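Local coordinates for STIL N-terminal domain-containing protein (Trichoplax adhaerens, PDB 5OI9) that probably acts in centriole assembly, its STIL N-terminal domain perhaps binding partner proteins such as CEP85, at residues A194-V199 against A275-L280; D158-K163 against H269-S274. All blocks are in the same frame, centred on the assembly; numbering follows the deposited sequence.

Contact 1. Residues A194-V199 against A275-L280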
ATOM      1  N   ALA A 194      -1.404  -8.370   9.474  1.00 20.40           N
ATOM      2  CA  ALA A 194      -2.676  -9.069   9.640  1.00 24.24           C
ATOM      3  C   ALA A 194      -3.031  -9.916   8.423  1.00 22.77           C
ATOM      4  O   ALA A 194      -3.046  -9.430   7.289  1.00 23.26           O
ATOM      5  CB  ALA A 194      -3.788  -8.055   9.913  1.00 21.06           C
ATOM      6  N   LEU A 195      -3.309 -11.197   8.670  1.00 22.80           N
ATOM      7  CA  LEU A 195      -3.835 -12.096   7.652  1.00 24.27           C
ATOM      8  C   LEU A 195      -5.358 -12.086   7.699  1.00 20.67           C
ATOM      9  O   LEU A 195      -5.952 -12.231   8.771  1.00 27.01           O
ATOM     10  CB  LEU A 195      -3.329 -13.523   7.863  1.00 25.59           C
ATOM     11  CG  LEU A 195      -1.846 -13.841   7.673  1.00 38.95           C
ATOM     12  CD1 LEU A 195      -1.611 -15.338   7.820  1.00 39.11           C
ATOM     13  CD2 LEU A 195      -1.352 -13.347   6.323  1.00 34.49           C
ATOM     14  N   ILE A 196      -5.984 -11.924   6.539  1.00 21.31           N
ATOM     15  CA  ILE A 196      -7.434 -12.029   6.421  1.00 18.13           C
ATOM     16  C   ILE A 196      -7.777 -13.456   6.017  1.00 19.69           C
ATOM     17  O   ILE A 196      -7.338 -13.933   4.965  1.00 19.11           O
ATOM     18  CB  ILE A 196      -7.991 -11.022   5.403  1.00 17.08           C
ATOM     19  CG1 ILE A 196      -7.708  -9.585   5.848  1.00 20.04           C
ATOM     20  CG2 ILE A 196      -9.485 -11.241   5.204  1.00 18.93           C
ATOM     21  CD1 ILE A 196      -8.413  -9.190   7.118  1.00 22.98           C
ATOM     22  N   THR A 197      -8.546 -14.144   6.859  1.00 15.92           N
ATOM     23  CA  THR A 197      -9.077 -15.455   6.513  1.00 18.42           C
ATOM     24  C   THR A 197     -10.346 -15.281   5.686  1.00 19.13           C
ATOM     25  O   THR A 197     -11.270 -14.577   6.101  1.00 17.30           O
ATOM     26  CB  THR A 197      -9.381 -16.265   7.773  1.00 24.51           C
ATOM     27  OG1 THR A 197      -8.217 -16.314   8.609  1.00 29.24           O
ATOM     28  CG2 THR A 197      -9.803 -17.681   7.412  1.00 20.88           C
ATOM     29  N   ALA A 198     -10.393 -15.919   4.517  1.00 17.78           N
ATOM     30  CA  ALA A 198     -11.518 -15.782   3.602  1.00 15.44           C
ATOM     31  C   ALA A 198     -12.090 -17.154   3.277  1.00 18.28           C
ATOM     32  O   ALA A 198     -11.350 -18.066   2.898  1.00 18.91           O
ATOM     33  CB  ALA A 198     -11.099 -15.064   2.316  1.00 16.82           C
ATOM     34  N   VAL A 199     -13.406 -17.283   3.402  1.00 15.97           N
ATOM     35  CA  VAL A 199     -14.112 -18.545   3.223  1.00 16.92           C
ATOM     36  C   VAL A 199     -15.170 -18.347   2.142  1.00 17.17           C
ATOM     37  O   VAL A 199     -16.008 -17.454   2.272  1.00 17.62           O
ATOM     38  CB  VAL A 199     -14.771 -19.031   4.526  1.00 26.10           C
ATOM     39  CG1 VAL A 199     -15.762 -20.135   4.237  1.00 20.67           C
ATOM     40  CG2 VAL A 199     -13.716 -19.498   5.516  1.00 25.32           C
ATOM     41  N   ALA A 275      -8.880  -3.481   0.880  1.00 11.28           N
ATOM     42  CA  ALA A 275     -10.241  -3.088   1.227  1.00 10.09           C
ATOM     43  C   ALA A 275     -10.669  -3.706   2.553  1.00 10.71           C
ATOM     44  O   ALA A 275     -11.305  -3.037   3.377  1.00 13.38           O
ATOM     45  CB  ALA A 275     -11.199  -3.482   0.106  1.00  7.29           C
ATOM     46  N   CYS A 276     -10.319  -4.976   2.780  1.00 10.53           N
ATOM     47  CA  CYS A 276     -10.634  -5.625   4.050  1.00 16.34           C
ATOM     48  C   CYS A 276      -9.982  -4.897   5.220  1.00 16.23           C
ATOM     49  O   CYS A 276     -10.631  -4.628   6.239  1.00 12.45           O
ATOM     50  CB  CYS A 276     -10.184  -7.087   4.022  1.00 15.85           C
ATOM     51  SG  CYS A 276     -11.047  -8.124   2.821  1.00 14.66           S
HETATM   52  N   MSE A 277      -8.695  -4.577   5.094  1.00 12.59           N
HETATM   53  CA  MSE A 277      -7.966  -3.863   6.138  1.00 10.73           C
HETATM   54  C   MSE A 277      -8.588  -2.507   6.418  1.00 13.90           C
HETATM   55  O   MSE A 277      -8.781  -2.118   7.571  1.00 15.81           O
HETATM   56  CB  MSE A 277      -6.501  -3.683   5.740  1.00 16.38           C
HETATM   57  CG  MSE A 277      -5.733  -4.982   5.692  1.00 14.57           C
HETATM   58 SE   MSE A 277      -5.674  -5.853   7.428  1.00 24.87          SE
HETATM   59  CE  MSE A 277      -4.284  -4.749   8.218  1.00 22.49           C
ATOM     60  N   ARG A 278      -8.898  -1.793   5.337  1.00 10.46           N
ATOM     61  CA  ARG A 278      -9.523  -0.483   5.462  1.00 11.37           C
ATOM     62  C   ARG A 278     -10.852  -0.571   6.205  1.00 16.76           C
ATOM     63  O   ARG A 278     -11.153   0.273   7.057  1.00 14.76           O
ATOM     64  CB  ARG A 278      -9.717   0.122   4.076  1.00 17.80           C
ATOM     65  CG  ARG A 278     -10.356   1.482   4.086  1.00 22.07           C
ATOM     66  CD  ARG A 278      -9.443   2.529   4.702  1.00 22.29           C
ATOM     67  NE  ARG A 278     -10.125   3.815   4.750  1.00 23.93           N
ATOM     68  CZ  ARG A 278     -10.209   4.647   3.719  1.00 23.88           C
ATOM     69  NH1 ARG A 278      -9.639   4.329   2.563  1.00 19.82           N
ATOM     70  NH2 ARG A 278     -10.857   5.796   3.842  1.00 29.33           N
ATOM     71  N   TYR A 279     -11.660  -1.590   5.897  1.00 13.86           N
ATOM     72  CA  TYR A 279     -12.930  -1.770   6.598  1.00 14.33           C
ATOM     73  C   TYR A 279     -12.708  -2.090   8.072  1.00 14.25           C
ATOM     74  O   TYR A 279     -13.400  -1.549   8.943  1.00 12.82           O
ATOM     75  CB  TYR A 279     -13.745  -2.874   5.921  1.00 11.09           C
ATOM     76  CG  TYR A 279     -15.073  -3.177   6.582  1.00 13.12           C
ATOM     77  CD1 TYR A 279     -16.150  -2.306   6.457  1.00  8.73           C
ATOM     78  CD2 TYR A 279     -15.255  -4.342   7.316  1.00 12.69           C
ATOM     79  CE1 TYR A 279     -17.369  -2.583   7.052  1.00 10.88           C
ATOM     80  CE2 TYR A 279     -16.471  -4.631   7.913  1.00 10.07           C
ATOM     81  CZ  TYR A 279     -17.523  -3.747   7.781  1.00 11.59           C
ATOM     82  OH  TYR A 279     -18.733  -4.028   8.379  1.00 11.73           O
ATOM     83  N   LEU A 280     -11.740  -2.958   8.370  1.00 11.20           N
ATOM     84  CA  LEU A 280     -11.491  -3.341   9.758  1.00 15.00           C
ATOM     85  C   LEU A 280     -10.937  -2.177  10.573  1.00 17.15           C
ATOM     86  O   LEU A 280     -11.293  -2.009  11.745  1.00 14.28           O
ATOM     87  CB  LEU A 280     -10.527  -4.523   9.813  1.00 13.57           C
ATOM     88  CG  LEU A 280     -11.064  -5.845   9.272  1.00 19.13           C
ATOM     89  CD1 LEU A 280     -10.042  -6.947   9.454  1.00 20.33           C
ATOM     90  CD2 LEU A 280     -12.367  -6.194   9.965  1.00 14.83           C
TER

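Contact 2. Residues D158-K163 against H269-S274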
ATOM      1  N   ASP A 158     -10.964   8.626   2.376  1.00 22.27           N
ATOM      2  CA  ASP A 158     -10.790   8.503   0.936  1.00 24.23           C
ATOM      3  C   ASP A 158     -11.020   7.070   0.472  1.00 19.66           C
ATOM      4  O   ASP A 158     -11.171   6.143   1.270  1.00 19.16           O
ATOM      5  CB  ASP A 158      -9.389   8.967   0.524  1.00 24.63           C
ATOM      6  CG  ASP A 158      -9.167  10.446   0.772  1.00 35.91           C
ATOM      7  OD1 ASP A 158     -10.159  11.207   0.769  1.00 42.57           O
ATOM      8  OD2 ASP A 158      -8.000  10.846   0.966  1.00 40.94           O
ATOM      9  N   SER A 159     -11.035   6.903  -0.852  1.00 15.42           N
ATOM     10  CA  SER A 159     -11.174   5.585  -1.454  1.00 20.61           C
ATOM     11  C   SER A 159     -10.028   4.674  -1.031  1.00 17.36           C
ATOM     12  O   SER A 159      -8.933   5.132  -0.695  1.00 20.62           O
ATOM     13  CB  SER A 159     -11.209   5.699  -2.981  1.00 15.45           C
ATOM     14  OG  SER A 159     -12.343   6.430  -3.417  1.00 20.40           O
ATOM     15  N   VAL A 160     -10.292   3.365  -1.054  1.00 15.07           N
ATOM     16  CA  VAL A 160      -9.267   2.386  -0.715  1.00 14.04           C
ATOM     17  C   VAL A 160      -8.077   2.555  -1.645  1.00 18.77           C
ATOM     18  O   VAL A 160      -8.229   2.633  -2.871  1.00 15.20           O
ATOM     19  CB  VAL A 160      -9.840   0.963  -0.787  1.00 14.99           C
ATOM     20  CG1 VAL A 160      -8.721  -0.064  -0.726  1.00 13.08           C
ATOM     21  CG2 VAL A 160     -10.838   0.735   0.342  1.00 15.43           C
ATOM     22  N   ASP A 161      -6.880   2.621  -1.061  1.00 18.16           N
ATOM     23  CA  ASP A 161      -5.643   2.821  -1.805  1.00 19.86           C
ATOM     24  C   ASP A 161      -4.610   1.827  -1.299  1.00 23.00           C
ATOM     25  O   ASP A 161      -4.308   1.800  -0.101  1.00 17.52           O
ATOM     26  CB  ASP A 161      -5.136   4.260  -1.648  1.00 25.42           C
ATOM     27  CG  ASP A 161      -4.070   4.628  -2.670  1.00 31.44           C
ATOM     28  OD1 ASP A 161      -3.354   3.729  -3.159  1.00 27.27           O
ATOM     29  OD2 ASP A 161      -3.950   5.831  -2.985  1.00 43.80           O
ATOM     30  N   ILE A 162      -4.068   1.013  -2.211  1.00 16.17           N
ATOM     31  CA  ILE A 162      -3.040   0.047  -1.833  1.00 18.05           C
ATOM     32  C   ILE A 162      -1.819   0.753  -1.261  1.00 18.76           C
ATOM     33  O   ILE A 162      -1.114   0.200  -0.409  1.00 17.73           O
ATOM     34  CB  ILE A 162      -2.667  -0.837  -3.041  1.00 19.29           C
ATOM     35  CG1 ILE A 162      -3.916  -1.494  -3.627  1.00 23.35           C
ATOM     36  CG2 ILE A 162      -1.660  -1.904  -2.642  1.00 15.18           C
ATOM     37  CD1 ILE A 162      -3.628  -2.395  -4.808  1.00 20.29           C
ATOM     38  N   LYS A 163      -1.555   1.988  -1.701  1.00 17.79           N
ATOM     39  CA  LYS A 163      -0.418   2.742  -1.186  1.00 23.61           C
ATOM     40  C   LYS A 163      -0.544   3.035   0.304  1.00 20.47           C
ATOM     41  O   LYS A 163       0.472   3.272   0.966  1.00 17.07           O
ATOM     42  CB  LYS A 163      -0.257   4.053  -1.961  1.00 20.26           C
ATOM     43  CG  LYS A 163       0.080   3.868  -3.433  1.00 18.91           C
ATOM     44  CD  LYS A 163       0.285   5.208  -4.131  1.00 31.67           C
ATOM     45  CE  LYS A 163      -1.014   5.990  -4.238  1.00 35.97           C
ATOM     46  NZ  LYS A 163      -2.013   5.292  -5.096  1.00 32.10           N
ATOM     47  N   HIS A 269      -5.841 -10.675  -5.350  1.00 17.05           N
ATOM     48  CA  HIS A 269      -5.344  -9.349  -5.684  1.00 19.70           C
ATOM     49  C   HIS A 269      -5.134  -8.548  -4.402  1.00 17.86           C
ATOM     50  O   HIS A 269      -6.033  -8.507  -3.549  1.00 19.22           O
ATOM     51  CB  HIS A 269      -6.327  -8.631  -6.609  1.00 14.96           C
ATOM     52  CG  HIS A 269      -5.750  -7.434  -7.300  1.00 16.56           C
ATOM     53  ND1 HIS A 269      -5.481  -6.252  -6.645  1.00 15.88           N
ATOM     54  CD2 HIS A 269      -5.400  -7.235  -8.593  1.00 21.08           C
ATOM     55  CE1 HIS A 269      -4.987  -5.376  -7.501  1.00 15.79           C
ATOM     56  NE2 HIS A 269      -4.927  -5.947  -8.692  1.00 20.06           N
ATOM     57  N   PRO A 270      -3.972  -7.915  -4.216  1.00 20.51           N
ATOM     58  CA  PRO A 270      -3.728  -7.187  -2.958  1.00 13.63           C
ATOM     59  C   PRO A 270      -4.720  -6.065  -2.693  1.00 14.24           C
ATOM     60  O   PRO A 270      -4.844  -5.630  -1.541  1.00 16.09           O
ATOM     61  CB  PRO A 270      -2.299  -6.649  -3.127  1.00 20.99           C
ATOM     62  CG  PRO A 270      -2.017  -6.718  -4.594  1.00 23.79           C
ATOM     63  CD  PRO A 270      -2.815  -7.866  -5.127  1.00 22.21           C
ATOM     64  N   TYR A 271      -5.434  -5.586  -3.714  1.00 13.22           N
ATOM     65  CA  TYR A 271      -6.461  -4.576  -3.484  1.00 15.37           C
ATOM     66  C   TYR A 271      -7.594  -5.114  -2.616  1.00 14.68           C
ATOM     67  O   TYR A 271      -8.195  -4.356  -1.847  1.00 12.92           O
ATOM     68  CB  TYR A 271      -7.011  -4.070  -4.818  1.00 10.76           C
ATOM     69  CG  TYR A 271      -8.082  -3.010  -4.685  1.00 12.47           C
ATOM     70  CD1 TYR A 271      -7.745  -1.668  -4.561  1.00 13.71           C
ATOM     71  CD2 TYR A 271      -9.430  -3.349  -4.691  1.00 11.55           C
ATOM     72  CE1 TYR A 271      -8.716  -0.696  -4.440  1.00 13.03           C
ATOM     73  CE2 TYR A 271     -10.409  -2.382  -4.573  1.00 14.55           C
ATOM     74  CZ  TYR A 271     -10.046  -1.056  -4.448  1.00 16.46           C
ATOM     75  OH  TYR A 271     -11.015  -0.087  -4.332  1.00 15.41           O
ATOM     76  N   VAL A 272      -7.905  -6.408  -2.731  1.00 12.50           N
ATOM     77  CA  VAL A 272      -8.974  -6.996  -1.928  1.00 16.96           C
ATOM     78  C   VAL A 272      -8.600  -6.977  -0.452  1.00 12.49           C
ATOM     79  O   VAL A 272      -9.387  -6.551   0.401  1.00 12.10           O
ATOM     80  CB  VAL A 272      -9.284  -8.423  -2.412  1.00 14.70           C
ATOM     81  CG1 VAL A 272     -10.328  -9.072  -1.515  1.00 14.30           C
ATOM     82  CG2 VAL A 272      -9.751  -8.401  -3.859  1.00 13.35           C
ATOM     83  N   TRP A 273      -7.395  -7.451  -0.132  1.00 10.07           N
ATOM     84  CA  TRP A 273      -6.894  -7.372   1.235  1.00 12.31           C
ATOM     85  C   TRP A 273      -6.870  -5.932   1.731  1.00  9.98           C
ATOM     86  O   TRP A 273      -7.186  -5.665   2.897  1.00 11.70           O
ATOM     87  CB  TRP A 273      -5.501  -7.993   1.305  1.00 10.96           C
ATOM     88  CG  TRP A 273      -4.831  -7.906   2.641  1.00 13.48           C
ATOM     89  CD1 TRP A 273      -4.944  -8.788   3.677  1.00 16.55           C
ATOM     90  CD2 TRP A 273      -3.915  -6.893   3.076  1.00 12.81           C
ATOM     91  NE1 TRP A 273      -4.165  -8.380   4.733  1.00 20.45           N
ATOM     92  CE2 TRP A 273      -3.520  -7.222   4.388  1.00 17.18           C
ATOM     93  CE3 TRP A 273      -3.391  -5.740   2.484  1.00 15.51           C
ATOM     94  CZ2 TRP A 273      -2.626  -6.439   5.118  1.00 18.87           C
ATOM     95  CZ3 TRP A 273      -2.506  -4.962   3.211  1.00 15.15           C
ATOM     96  CH2 TRP A 273      -2.134  -5.315   4.514  1.00 15.05           C
ATOM     97  N   SER A 274      -6.514  -4.989   0.852  1.00  9.88           N
ATOM     98  CA  SER A 274      -6.467  -3.585   1.246  1.00  9.32           C
ATOM     99  C   SER A 274      -7.849  -3.070   1.625  1.00 12.98           C
ATOM    100  O   SER A 274      -7.994  -2.307   2.588  1.00 11.86           O
ATOM    101  CB  SER A 274      -5.871  -2.743   0.119  1.00 11.01           C
ATOM    102  OG  SER A 274      -4.546  -3.156  -0.182  1.00 16.08           O
TER
HETATM  103  O   HOH W   1     -10.449   2.465  -4.448  1.00 12.50           O

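Contact 1. Residues A194-V199 against A275-L280
Strand 196-199 and helix 275-280 run steeply across each other, their N-to-C directions 112° apart and their axes 10.6 Å apart at closest approach, with I196 and C276 as the nearest pair of CA atoms. This is helix-on-sheet packing in the STIL N-terminal domain: helix 270-281 lies against a seven-stranded mixed sheet in which strand 196-200 sits between 27-29 and 309-314. No hydrogen bond crosses the contact, so apolar side chains carry it. I196 is the central piece. Its CG1 branch stands anti to the carbonyl carbon (chi1 -62°), and a second bend, at chi2, sets CD1 at the tip. Along the way CG1 passes C276 CB at 4.0 Å, so the cysteine is met by its methylene carbon. The tip of I196 then runs out to that of L280, one turn further along the helix, where the two side chains reach toward each other end to end. L280 CD1 is brought there by a chain extended at chi2. The strand's approach adds a second patch at A194, whose CB points toward the helix. The CB of M277, a selenomethionine, points neither toward nor away from the strand, but its chain bends at both chi2 and chi3 (-78°), which carries SE and CE back to the alanine. SE lies 3.8 Å from A194 CB and also 4.3 Å from I196 CD1, so the selenium bridges the two patches. F296, on strand 296-302, touches both C276 and L280, so the same helix face also packs on that strand of the sheet. The two shortest approaches are methyl to methyl: I196 CD1 to L280 CD1 at 3.6 Å and A194 CB to M277 CE at 3.7 Å.

Contact 2. Residues D158-K163 against H269-S274
The connection after helix 139-155 meets the first turn of helix 270-281 through V160 and I162. V160 crosses Y271 obliquely: its CG1, anti to the backbone N (chi1 168°), lies 3.8 Å from Y271 CE1 and also reaches the carbonyl carbon of S274. Its carbonyl takes a different route, since one water bridges the two residues, donating to V160 O at 2.7 Å and lying 2.6 Å from Y271 OH, in the plane of the phenol ring. D161 turns away from the helix, and its OD1 accepts from both K163 N and K163 NZ, the latter through the syn lone pair in a salt bridge. I162 crosses Y271 at about a right angle, with CD1 3.8 Å from Y271 CB, CG1 beside the ring edge, and CG1 also near S274 OG. S274 OG donates to P270 O at 2.8 Å, so its hydrogen is directed back into the helix although apolar carbons lie beside it. An alanine in place of Y271 would probably loosen the seat of V160 and I162, because the ring and the hydroxyl that shares the water would both be gone. Two local motifs frame the arrangement: an Asx turn at D161, and a helix N-cap at H269, whose ND1 accepts from Y271 N at 3.0 Å, almost in the imidazole plane.

Overall arrangement
Contacts 1 and 2 have centres 11 Å apart and share helix 270-281, its first turns serving contact 2 and its later ones contact 1. Their segments alternate along the chain: 158-163, 194-199, 269-274, 275-280. The helix touches strand 196-200 of the seven-stranded sheet in contact 1 and, in contact 2, the loop that leads into strand 167-176 of the nine-stranded one. Hydrogen bonds probably link the two sites directly: W273 NE1 with A194 O, and R278 NH2 with D158 O, while I196 CG1 packs on W273 CD1. One helix thus joins elements associated with both sheets within the STIL N-terminal domain, consistent with their being held together as one unit.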